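Local coordinates for protein SAHS4 (Ramazzottius varieornatus, PDB 5Z4G) that probably acts as a secreted, heat-soluble molecular shield when water is scarce, and binds zinc ions, at residues 28-33 and 59-64; 128-133 and 145-150; 140-145 and 153-158. All blocks are in the same frame, centred on the assembly; numbering follows the deposited sequence.

Contact 1. Residues 28-33 and 59-64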
loop_
_atom_site.group_PDB
_atom_site.type_symbol
_atom_site.label_atom_id
_atom_site.label_comp_id
_atom_site.label_asym_id
_atom_site.label_seq_id
_atom_site.Cartn_x
_atom_site.Cartn_y
_atom_site.Cartn_z
ATOM N N TRP A 28 9.008 1.495 6.172
ATOM C CA TRP A 28 9.296 0.279 5.429
ATOM C C TRP A 28 9.958 0.614 4.100
ATOM O O TRP A 28 9.561 1.568 3.433
ATOM C CB TRP A 28 7.984 -0.467 5.152
ATOM C CG TRP A 28 7.228 -0.806 6.411
ATOM C CD1 TRP A 28 6.182 -0.104 6.976
ATOM C CD2 TRP A 28 7.475 -1.917 7.273
ATOM N NE1 TRP A 28 5.762 -0.730 8.131
ATOM C CE2 TRP A 28 6.530 -1.852 8.331
ATOM C CE3 TRP A 28 8.380 -3.001 7.228
ATOM C CZ2 TRP A 28 6.479 -2.827 9.355
ATOM C CZ3 TRP A 28 8.341 -3.967 8.251
ATOM C CH2 TRP A 28 7.393 -3.870 9.300
ATOM N N GLU A 29 10.963 -0.173 3.724
ATOM C CA GLU A 29 11.641 -0.021 2.437
ATOM C C GLU A 29 11.449 -1.279 1.607
ATOM O O GLU A 29 11.705 -2.385 2.089
ATOM C CB GLU A 29 13.134 0.255 2.642
ATOM C CG GLU A 29 13.935 0.327 1.349
ATOM C CD GLU A 29 15.433 0.309 1.592
ATOM O OE1 GLU A 29 16.164 -0.275 0.767
ATOM O OE2 GLU A 29 15.883 0.867 2.610
ATOM N N SER A 30 11.000 -1.114 0.365
ATOM C CA SER A 30 10.804 -2.257 -0.529
ATOM C C SER A 30 12.129 -2.993 -0.739
ATOM O O SER A 30 13.194 -2.364 -0.884
ATOM C CB SER A 30 10.201 -1.814 -1.860
ATOM O OG SER A 30 11.039 -0.902 -2.538
ATOM N N ILE A 31 12.070 -4.320 -0.703
ATOM C CA ILE A 31 13.273 -5.118 -0.963
ATOM C C ILE A 31 13.654 -5.027 -2.441
ATOM O O ILE A 31 12.819 -4.674 -3.271
ATOM C CB ILE A 31 13.125 -6.581 -0.493
ATOM C CG1 ILE A 31 12.144 -7.360 -1.381
ATOM C CG2 ILE A 31 12.724 -6.613 0.977
ATOM C CD1 ILE A 31 12.321 -8.868 -1.318
ATOM N N ASP A 32 14.905 -5.343 -2.760
ATOM C CA ASP A 32 15.363 -5.335 -4.158
ATOM C C ASP A 32 14.515 -6.255 -5.033
ATOM O O ASP A 32 14.132 -7.338 -4.608
ATOM C CB ASP A 32 16.836 -5.735 -4.241
ATOM C CG ASP A 32 17.792 -4.588 -3.893
ATOM O OD1 ASP A 32 17.345 -3.483 -3.519
ATOM O OD2 ASP A 32 19.015 -4.797 -3.998
ATOM N N GLY A 33 14.216 -5.798 -6.244
ATOM C CA GLY A 33 13.489 -6.609 -7.209
ATOM C C GLY A 33 12.027 -6.249 -7.329
ATOM O O GLY A 33 11.551 -5.294 -6.703
ATOM N N GLN A 59 14.526 1.483 -8.440
ATOM C CA GLN A 59 13.623 2.394 -7.728
ATOM C C GLN A 59 13.028 1.792 -6.449
ATOM O O GLN A 59 12.320 0.791 -6.493
ATOM C CB GLN A 59 12.504 2.890 -8.660
ATOM C CG GLN A 59 11.570 3.922 -8.033
ATOM C CD GLN A 59 12.293 5.195 -7.633
ATOM O OE1 GLN A 59 12.836 5.910 -8.480
ATOM N NE2 GLN A 59 12.313 5.479 -6.341
ATOM N N LYS A 60 13.331 2.416 -5.314
ATOM C CA LYS A 60 12.769 2.005 -4.024
ATOM C C LYS A 60 11.433 2.673 -3.729
ATOM O O LYS A 60 11.172 3.793 -4.168
ATOM C CB LYS A 60 13.758 2.299 -2.891
ATOM C CG LYS A 60 15.042 1.485 -2.955
ATOM C CD LYS A 60 14.782 0.028 -2.610
ATOM C CE LYS A 60 16.072 -0.715 -2.358
ATOM N NZ LYS A 60 15.789 -2.127 -1.992
ATOM N N THR A 61 10.599 1.966 -2.976
ATOM C CA THR A 61 9.411 2.531 -2.366
ATOM C C THR A 61 9.647 2.586 -0.867
ATOM O O THR A 61 10.068 1.592 -0.259
ATOM C CB THR A 61 8.168 1.642 -2.626
ATOM O OG1 THR A 61 7.958 1.490 -4.033
ATOM C CG2 THR A 61 6.899 2.213 -1.988
ATOM N N LEU A 62 9.365 3.745 -0.283
ATOM C CA LEU A 62 9.308 3.895 1.161
ATOM C C LEU A 62 7.856 4.047 1.583
ATOM O O LEU A 62 7.107 4.829 1.004
ATOM C CB LEU A 62 10.145 5.091 1.630
ATOM C CG LEU A 62 11.616 5.106 1.215
ATOM C CD1 LEU A 62 12.314 6.322 1.804
ATOM C CD2 LEU A 62 12.340 3.819 1.600
ATOM N N LEU A 63 7.464 3.292 2.596
ATOM C CA LEU A 63 6.110 3.338 3.097
ATOM C C LEU A 63 6.152 3.614 4.594
ATOM O O LEU A 63 6.909 2.978 5.321
ATOM C CB LEU A 63 5.466 1.991 2.796
ATOM C CG LEU A 63 4.108 1.610 3.321
ATOM C CD1 LEU A 63 3.063 2.587 2.827
ATOM C CD2 LEU A 63 3.840 0.208 2.792
ATOM N N LYS A 64 5.348 4.566 5.061
ATOM C CA LYS A 64 5.308 4.868 6.491
ATOM C C LYS A 64 3.869 4.945 6.975
ATOM O O LYS A 64 3.064 5.656 6.387
ATOM C CB LYS A 64 6.064 6.172 6.805
ATOM C CG LYS A 64 6.239 6.437 8.303
ATOM C CD LYS A 64 7.313 7.467 8.584
ATOM C CE LYS A 64 6.754 8.872 8.671
ATOM N NZ LYS A 64 7.579 9.709 9.587
#

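Contact 2. Residues 128-133 and 145-150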
loop_
_atom_site.group_PDB
_atom_site.type_symbol
_atom_site.label_atom_id
_atom_site.label_comp_id
_atom_site.label_asym_id
_atom_site.label_seq_id
_atom_site.Cartn_x
_atom_site.Cartn_y
_atom_site.Cartn_z
ATOM N N GLN A 128 -12.547 -1.010 -11.800
ATOM C CA GLN A 128 -11.529 -1.921 -11.290
ATOM C C GLN A 128 -11.333 -1.799 -9.783
ATOM O O GLN A 128 -11.100 -0.705 -9.265
ATOM C CB GLN A 128 -10.208 -1.681 -12.030
ATOM C CG GLN A 128 -9.114 -2.702 -11.750
ATOM C CD GLN A 128 -7.825 -2.420 -12.502
ATOM O OE1 GLN A 128 -7.771 -1.573 -13.407
ATOM N NE2 GLN A 128 -6.776 -3.141 -12.137
ATOM N N GLU A 129 -11.442 -2.922 -9.084
ATOM C CA GLU A 129 -11.193 -2.946 -7.647
ATOM C C GLU A 129 -9.938 -3.737 -7.309
ATOM O O GLU A 129 -9.575 -4.689 -8.010
ATOM C CB GLU A 129 -12.416 -3.451 -6.864
ATOM C CG GLU A 129 -12.785 -4.906 -7.104
ATOM C CD GLU A 129 -13.914 -5.411 -6.217
ATOM O OE1 GLU A 129 -14.599 -6.361 -6.641
ATOM O OE2 GLU A 129 -14.121 -4.878 -5.103
ATOM N N THR A 130 -9.280 -3.307 -6.237
ATOM C CA THR A 130 -8.052 -3.921 -5.739
ATOM C C THR A 130 -8.222 -4.088 -4.239
ATOM O O THR A 130 -8.798 -3.217 -3.573
ATOM C CB THR A 130 -6.804 -3.050 -6.054
ATOM O OG1 THR A 130 -6.716 -2.850 -7.466
ATOM C CG2 THR A 130 -5.492 -3.702 -5.580
ATOM N N ILE A 131 -7.761 -5.220 -3.711
ATOM C CA ILE A 131 -7.614 -5.377 -2.260
ATOM C C ILE A 131 -6.144 -5.570 -1.938
ATOM O O ILE A 131 -5.453 -6.364 -2.582
ATOM C CB ILE A 131 -8.511 -6.494 -1.666
ATOM C CG1 ILE A 131 -9.994 -6.140 -1.893
ATOM C CG2 ILE A 131 -8.231 -6.671 -0.168
ATOM C CD1 ILE A 131 -10.993 -7.203 -1.486
ATOM N N VAL A 132 -5.675 -4.806 -0.958
ATOM C CA VAL A 132 -4.275 -4.832 -0.523
ATOM C C VAL A 132 -4.274 -5.243 0.948
ATOM O O VAL A 132 -5.061 -4.717 1.735
ATOM C CB VAL A 132 -3.590 -3.450 -0.715
ATOM C CG1 VAL A 132 -2.083 -3.548 -0.470
ATOM C CG2 VAL A 132 -3.845 -2.882 -2.109
ATOM N N THR A 133 -3.417 -6.192 1.321
ATOM C CA THR A 133 -3.261 -6.551 2.730
ATOM C C THR A 133 -1.816 -6.310 3.165
ATOM O O THR A 133 -0.874 -6.521 2.374
ATOM C CB THR A 133 -3.634 -8.014 3.035
ATOM O OG1 THR A 133 -2.722 -8.883 2.370
ATOM C CG2 THR A 133 -5.056 -8.352 2.586
ATOM N N PHE A 145 -1.454 -7.883 -2.962
ATOM C CA PHE A 145 -2.439 -7.091 -3.698
ATOM C C PHE A 145 -3.100 -7.922 -4.782
ATOM O O PHE A 145 -2.416 -8.611 -5.544
ATOM C CB PHE A 145 -1.832 -5.795 -4.272
ATOM C CG PHE A 145 -0.453 -5.956 -4.842
ATOM C CD1 PHE A 145 0.675 -5.802 -4.026
ATOM C CD2 PHE A 145 -0.269 -6.224 -6.200
ATOM C CE1 PHE A 145 1.951 -5.934 -4.552
ATOM C CE2 PHE A 145 1.007 -6.361 -6.722
ATOM C CZ PHE A 145 2.114 -6.216 -5.899
ATOM N N THR A 146 -4.429 -7.852 -4.834
ATOM C CA THR A 146 -5.210 -8.629 -5.793
ATOM C C THR A 146 -6.105 -7.698 -6.583
ATOM O O THR A 146 -6.807 -6.874 -5.995
ATOM C CB THR A 146 -6.051 -9.706 -5.080
ATOM O OG1 THR A 146 -5.184 -10.522 -4.281
ATOM C CG2 THR A 146 -6.819 -10.596 -6.092
ATOM N N SER A 147 -6.083 -7.844 -7.906
ATOM C CA SER A 147 -6.961 -7.077 -8.778
ATOM C C SER A 147 -7.256 -7.881 -10.027
ATOM O O SER A 147 -6.345 -8.493 -10.596
ATOM C CB SER A 147 -6.323 -5.736 -9.151
ATOM O OG SER A 147 -7.258 -4.928 -9.838
ATOM N N ASN A 148 -8.526 -7.889 -10.441
ATOM C CA ASN A 148 -8.965 -8.637 -11.638
ATOM C C ASN A 148 -8.530 -10.101 -11.569
ATOM O O ASN A 148 -8.149 -10.713 -12.586
ATOM C CB ASN A 148 -8.446 -7.977 -12.931
ATOM C CG ASN A 148 -9.127 -6.653 -13.245
ATOM O OD1 ASN A 148 -10.163 -6.305 -12.675
ATOM N ND2 ASN A 148 -8.540 -5.907 -14.173
ATOM N N GLY A 149 -8.576 -10.646 -10.354
ATOM C CA GLY A 149 -8.279 -12.052 -10.113
ATOM C C GLY A 149 -6.827 -12.465 -9.960
ATOM O O GLY A 149 -6.558 -13.641 -9.713
ATOM N N VAL A 150 -5.888 -11.527 -10.105
ATOM C CA VAL A 150 -4.457 -11.864 -9.988
ATOM C C VAL A 150 -3.840 -11.210 -8.768
ATOM O O VAL A 150 -4.107 -10.042 -8.480
ATOM C CB VAL A 150 -3.669 -11.569 -11.288
ATOM C CG1 VAL A 150 -2.177 -11.835 -11.124
ATOM C CG2 VAL A 150 -4.188 -12.461 -12.409
HETATM O O HOH W 1 -11.465 -5.427 -10.296
HETATM O O HOH W 2 -4.605 -9.072 -1.589
#

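Contact 3. Residues 140-145 and 153-158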
loop_
_atom_site.group_PDB
_atom_site.type_symbol
_atom_site.label_atom_id
_atom_site.label_comp_id
_atom_site.label_asym_id
_atom_site.label_seq_id
_atom_site.Cartn_x
_atom_site.Cartn_y
_atom_site.Cartn_z
ATOM N N ASP A 140 9.807 -7.450 9.168
ATOM C CA ASP A 140 9.373 -7.833 7.816
ATOM C C ASP A 140 7.900 -7.560 7.560
ATOM O O ASP A 140 7.048 -7.856 8.404
ATOM C CB ASP A 140 9.661 -9.313 7.594
ATOM C CG ASP A 140 11.125 -9.639 7.779
ATOM O OD1 ASP A 140 11.952 -9.077 7.031
ATOM O OD2 ASP A 140 11.451 -10.429 8.687
ATOM N N LEU A 141 7.612 -6.987 6.394
ATOM C CA LEU A 141 6.234 -6.745 5.971
ATOM C C LEU A 141 5.983 -7.358 4.603
ATOM O O LEU A 141 6.786 -7.186 3.674
ATOM C CB LEU A 141 5.916 -5.242 5.959
ATOM C CG LEU A 141 4.459 -4.834 5.647
ATOM C CD1 LEU A 141 4.067 -3.618 6.477
ATOM C CD2 LEU A 141 4.251 -4.586 4.163
ATOM N N GLU A 142 4.866 -8.081 4.488
ATOM C CA GLU A 142 4.387 -8.594 3.206
ATOM C C GLU A 142 3.156 -7.793 2.790
ATOM O O GLU A 142 2.191 -7.695 3.547
ATOM C CB GLU A 142 4.044 -10.098 3.296
ATOM C CG GLU A 142 3.792 -10.782 1.945
ATOM C CD GLU A 142 3.495 -12.282 2.035
ATOM O OE1 GLU A 142 2.891 -12.829 1.086
ATOM O OE2 GLU A 142 3.852 -12.934 3.040
ATOM N N GLN A 143 3.209 -7.220 1.594
ATOM C CA GLN A 143 2.093 -6.486 0.999
ATOM C C GLN A 143 1.530 -7.340 -0.136
ATOM O O GLN A 143 2.202 -7.581 -1.131
ATOM C CB GLN A 143 2.581 -5.126 0.486
ATOM C CG GLN A 143 1.529 -4.270 -0.214
ATOM C CD GLN A 143 2.134 -3.096 -0.975
ATOM O OE1 GLN A 143 3.205 -3.214 -1.575
ATOM N NE2 GLN A 143 1.437 -1.968 -0.981
ATOM N N THR A 144 0.312 -7.821 0.041
ATOM C CA THR A 144 -0.327 -8.677 -0.947
ATOM C C THR A 144 -1.382 -7.824 -1.637
ATOM O O THR A 144 -2.117 -7.104 -0.977
ATOM C CB THR A 144 -0.937 -9.921 -0.250
ATOM O OG1 THR A 144 0.085 -10.607 0.482
ATOM C CG2 THR A 144 -1.543 -10.901 -1.233
ATOM N N PHE A 145 -1.454 -7.883 -2.962
ATOM C CA PHE A 145 -2.439 -7.091 -3.698
ATOM C C PHE A 145 -3.100 -7.922 -4.782
ATOM O O PHE A 145 -2.416 -8.611 -5.544
ATOM C CB PHE A 145 -1.832 -5.795 -4.272
ATOM C CG PHE A 145 -0.453 -5.956 -4.842
ATOM C CD1 PHE A 145 0.675 -5.802 -4.026
ATOM C CD2 PHE A 145 -0.269 -6.224 -6.200
ATOM C CE1 PHE A 145 1.951 -5.934 -4.552
ATOM C CE2 PHE A 145 1.007 -6.361 -6.722
ATOM C CZ PHE A 145 2.114 -6.216 -5.899
ATOM N N LYS A 153 2.697 -10.039 -4.694
ATOM C CA LYS A 153 3.169 -9.901 -3.315
ATOM C C LYS A 153 4.485 -9.159 -3.314
ATOM O O LYS A 153 5.401 -9.500 -4.055
ATOM C CB LYS A 153 3.328 -11.267 -2.629
ATOM C CG LYS A 153 2.077 -12.136 -2.607
ATOM C CD LYS A 153 2.370 -13.554 -2.153
ATOM C CE LYS A 153 1.121 -14.423 -2.240
ATOM N NZ LYS A 153 1.259 -15.673 -1.437
ATOM N N ARG A 154 4.566 -8.131 -2.485
ATOM C CA ARG A 154 5.798 -7.370 -2.326
ATOM C C ARG A 154 6.260 -7.384 -0.882
ATOM O O ARG A 154 5.443 -7.287 0.047
ATOM C CB ARG A 154 5.579 -5.937 -2.769
ATOM C CG ARG A 154 6.856 -5.225 -3.116
ATOM C CD ARG A 154 6.538 -3.825 -3.531
ATOM N NE ARG A 154 7.661 -3.245 -4.245
ATOM C CZ ARG A 154 7.831 -1.943 -4.423
ATOM N NH1 ARG A 154 6.964 -1.084 -3.898
ATOM N NH2 ARG A 154 8.883 -1.505 -5.097
ATOM N N TRP A 155 7.573 -7.495 -0.693
ATOM C CA TRP A 155 8.164 -7.510 0.642
ATOM C C TRP A 155 8.936 -6.239 0.951
ATOM O O TRP A 155 9.563 -5.642 0.071
ATOM C CB TRP A 155 9.062 -8.736 0.832
ATOM C CG TRP A 155 8.277 -10.015 0.897
ATOM C CD1 TRP A 155 7.835 -10.649 2.023
ATOM C CD2 TRP A 155 7.821 -10.801 -0.212
ATOM N NE1 TRP A 155 7.137 -11.787 1.687
ATOM C CE2 TRP A 155 7.114 -11.906 0.323
ATOM C CE3 TRP A 155 7.948 -10.685 -1.606
ATOM C CZ2 TRP A 155 6.534 -12.892 -0.487
ATOM C CZ3 TRP A 155 7.368 -11.670 -2.416
ATOM C CH2 TRP A 155 6.669 -12.757 -1.848
ATOM N N TYR A 156 8.866 -5.842 2.221
ATOM C CA TYR A 156 9.536 -4.644 2.734
ATOM C C TYR A 156 10.290 -4.993 4.004
ATOM O O TYR A 156 9.895 -5.913 4.727
ATOM C CB TYR A 156 8.516 -3.554 3.095
ATOM C CG TYR A 156 7.681 -3.019 1.951
ATOM C CD1 TYR A 156 6.623 -3.770 1.410
ATOM C CD2 TYR A 156 7.917 -1.745 1.430
ATOM C CE1 TYR A 156 5.871 -3.285 0.363
ATOM C CE2 TYR A 156 7.168 -1.248 0.371
ATOM C CZ TYR A 156 6.129 -2.020 -0.145
ATOM O OH TYR A 156 5.336 -1.572 -1.188
ATOM N N LYS A 157 11.355 -4.236 4.273
ATOM C CA LYS A 157 12.126 -4.323 5.513
ATOM C C LYS A 157 11.888 -3.072 6.324
ATOM O O LYS A 157 11.828 -1.970 5.764
ATOM C CB LYS A 157 13.629 -4.446 5.212
ATOM C CG LYS A 157 14.079 -5.776 4.623
ATOM C CD LYS A 157 13.894 -6.972 5.554
ATOM C CE LYS A 157 14.906 -7.042 6.687
ATOM N NZ LYS A 157 14.759 -8.317 7.448
ATOM N N LYS A 158 11.766 -3.233 7.642
ATOM C CA LYS A 158 11.577 -2.080 8.533
ATOM C C LYS A 158 12.839 -1.238 8.567
ATOM O O LYS A 158 13.961 -1.764 8.616
ATOM C CB LYS A 158 11.204 -2.519 9.941
ATOM C CG LYS A 158 10.724 -1.379 10.831
ATOM C CD LYS A 158 10.368 -1.867 12.221
ATOM C CE LYS A 158 8.988 -2.493 12.252
ATOM N NZ LYS A 158 8.585 -2.765 13.661
HETATM O O HOH W 3 11.180 -8.361 4.433
#

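Contact 1. Residues 28-33 and 59-64
Lys60 reaches across to the chain around Ser30, where its ammonium group has a backbone acceptor and a carboxylate. NZ donates to Ser30 O at 2.8 Å and, more closely, to Asp32 OD1 at 2.6 Å, meeting that oxygen on its anti side and 23° out of the carboxylate plane. A bend at chi2 brings the lysine chain past Ser30 O, after which it runs extended to NZ. Glu29 OE1 is a longer salt-bridge partner of the same nitrogen, doubtful because Glu29 adopts two conformations. Ser30 serves both backbone groups of Thr61: Ser30 N donates to Thr61 O at 2.9 Å, while Ser30 OG accepts from Thr61 N at 2.9 Å in a nearly straight bond (176°). The hydroxyl can do this because chi1 of 61° sets OG between its own N and carbonyl carbon, facing residues 59-64. The serine hydroxyl thus continues the pairing to Thr61, just before strand 62-66 begins. Strands 26-30 and 62-66 run antiparallel, and the connection between them holds the two short helices, as in the helical lid of fatty-acid-binding-protein barrels. At the strand core, Leu63 N gives a bond of 2.8 Å to Trp28 O. The return bond from Trp28 N to Leu63 O, 2.7 Å, is more bent, and the same oxygen lies at the edge of the indole, near its plane. Trp28 and Leu63 point to the barrel interior; Glu29 and Leu62 lie side by side on the outer face, with Leu62 CD2 against the glutamate methylenes. Gln59 NE2 donates to Lys60 O and Pro81 O, Trp28 NE1 donates to Trp24 O, and Thr61 OG1 accepts from Arg154 NH1.

Contact 2. Residues 128-133 and 145-150
Ser147 OG is held from two directions by residues 128 and 129. Gln128 NE2 donates to it at 3.0 Å, almost straight (170°) and with the oxygen in the amide plane. The hydroxyl in turn gives its proton to Glu129 O at 3.0 Å, approaching from well above the carbonyl plane. With CG anti to the backbone N and the chain extended beyond it, Gln128 stretches far enough for its amide to arrive at the serine. Gln128 NE2 also donates to Ala45 O. Asn148 crosses Gln128 at about a right angle, its amide plane turned only 23° from the other; its OD1 accepts from a water, 2.9 Å away, that also takes the Glu129 N proton, and its ND2 bonds Ala44 O. Regular ladder bonds join Ile131 and Thr146: Ile131 N gives to Thr146 O at 3.0 Å and Thr146 N to Ile131 O at 2.9 Å. A second water donates to Ile131 O and lies close to Thr146 OG1, whose main partner is Thr151 OG1. On the face that also carries Ser147, Val132 CG2 packs against Phe145 CB at 4.1 Å. The Phe145 ring leads away from this strand to make a T-shaped (edge-to-face) stack with Phe41 of helix 38-44. Strands 128-137 and 140-147 form an antiparallel hairpin of the barrel, and this is its end remote from the turn. Here the chain swings into a type I' turn from Ser147 to Val150, which starts the next hairpin. As the backbones part, the Ser147 hydroxyl and a water take over at Glu129 O and N from direct strand pairing, the hydroxyl itself being held by the Gln128 amide, and the two amides fasten this end of the sheet to the end of the helix.

Contact 3. Residues 140-145 and 153-158
Tyr156 lies obliquely across Gln143, with the amide plane turned 69° from the phenol ring. The two residues sit on the inner face of the hairpin formed by the last two strands, 140-147 and 150-159, of a fatty-acid-binding-protein-like barrel. Gln143 OE1 lies in the plane of the ring at its edge and accepts the phenol proton at 2.7 Å from Tyr156 OH, which stands 42° above the amide carbonyl plane. With CG anti to the backbone N (chi1 178°) and an extended chain, Gln143 carries its oxygen out to the phenol. Arg154 NH1 donates to Tyr156 OH at 3.2 Å, a bent bond, and also to Thr61 OG1. Arg154 and Tyr156 have the spacing of the Arg-X-Tyr pair that holds the fatty-acid carboxylate in many relatives; a tetraethylene glycol, probably from the crystallisation liquor, lies about 6 Å from the side chain of Gln143. Leu141 runs alongside Tyr156 in the same direction, its CD2 3.7 Å from Tyr156 CD1. Phe145 presents one ring face to Lys153 N, and its ring is almost perpendicular to the Arg154 guanidinium. On the outer face, Glu142 points the same way as Trp155; Glu142 CG comes to 3.5 Å from Trp155 NE1 in the given one of two indole conformers. Glu142 OE1 rests near the Lys153 methylenes, closest to Lys153 CD. Between these side chains, Leu141 pairs with Tyr156 and Gln143 with Arg154 through two backbone hydrogen bonds each. At the end of the hairpin away from its turn, Lys157 NZ bridges to Asp140 OD1 on its syn side, although Lys157 has a second conformer. A water donates to Asp140 OD1 at 2.8 Å and to Tyr156 O at 2.8 Å.

From the N terminus, contact 1 is met first: it closes the long connection through helices 38-44 and 49-52 by pairing strand 26-30 with strand 62-66, and is complete before the others open. Contact 2 then closes the hairpin of strands 128-137 and 140-147. Contact 3 opens within that hairpin and closes beyond it, so the two cross along the chain; they share Phe145, and Thr133 N probably bonds Thr144 O between them. Contact 3 meets contact 1 where strand 150-159 lies beside strand 26-30, with Glu29 N probably bonded to Lys157 O. Together they span the run of neighbouring strands 128-137, 140-147, 150-159, 26-30, 62-66, in which the chain's last strand lies beside its first.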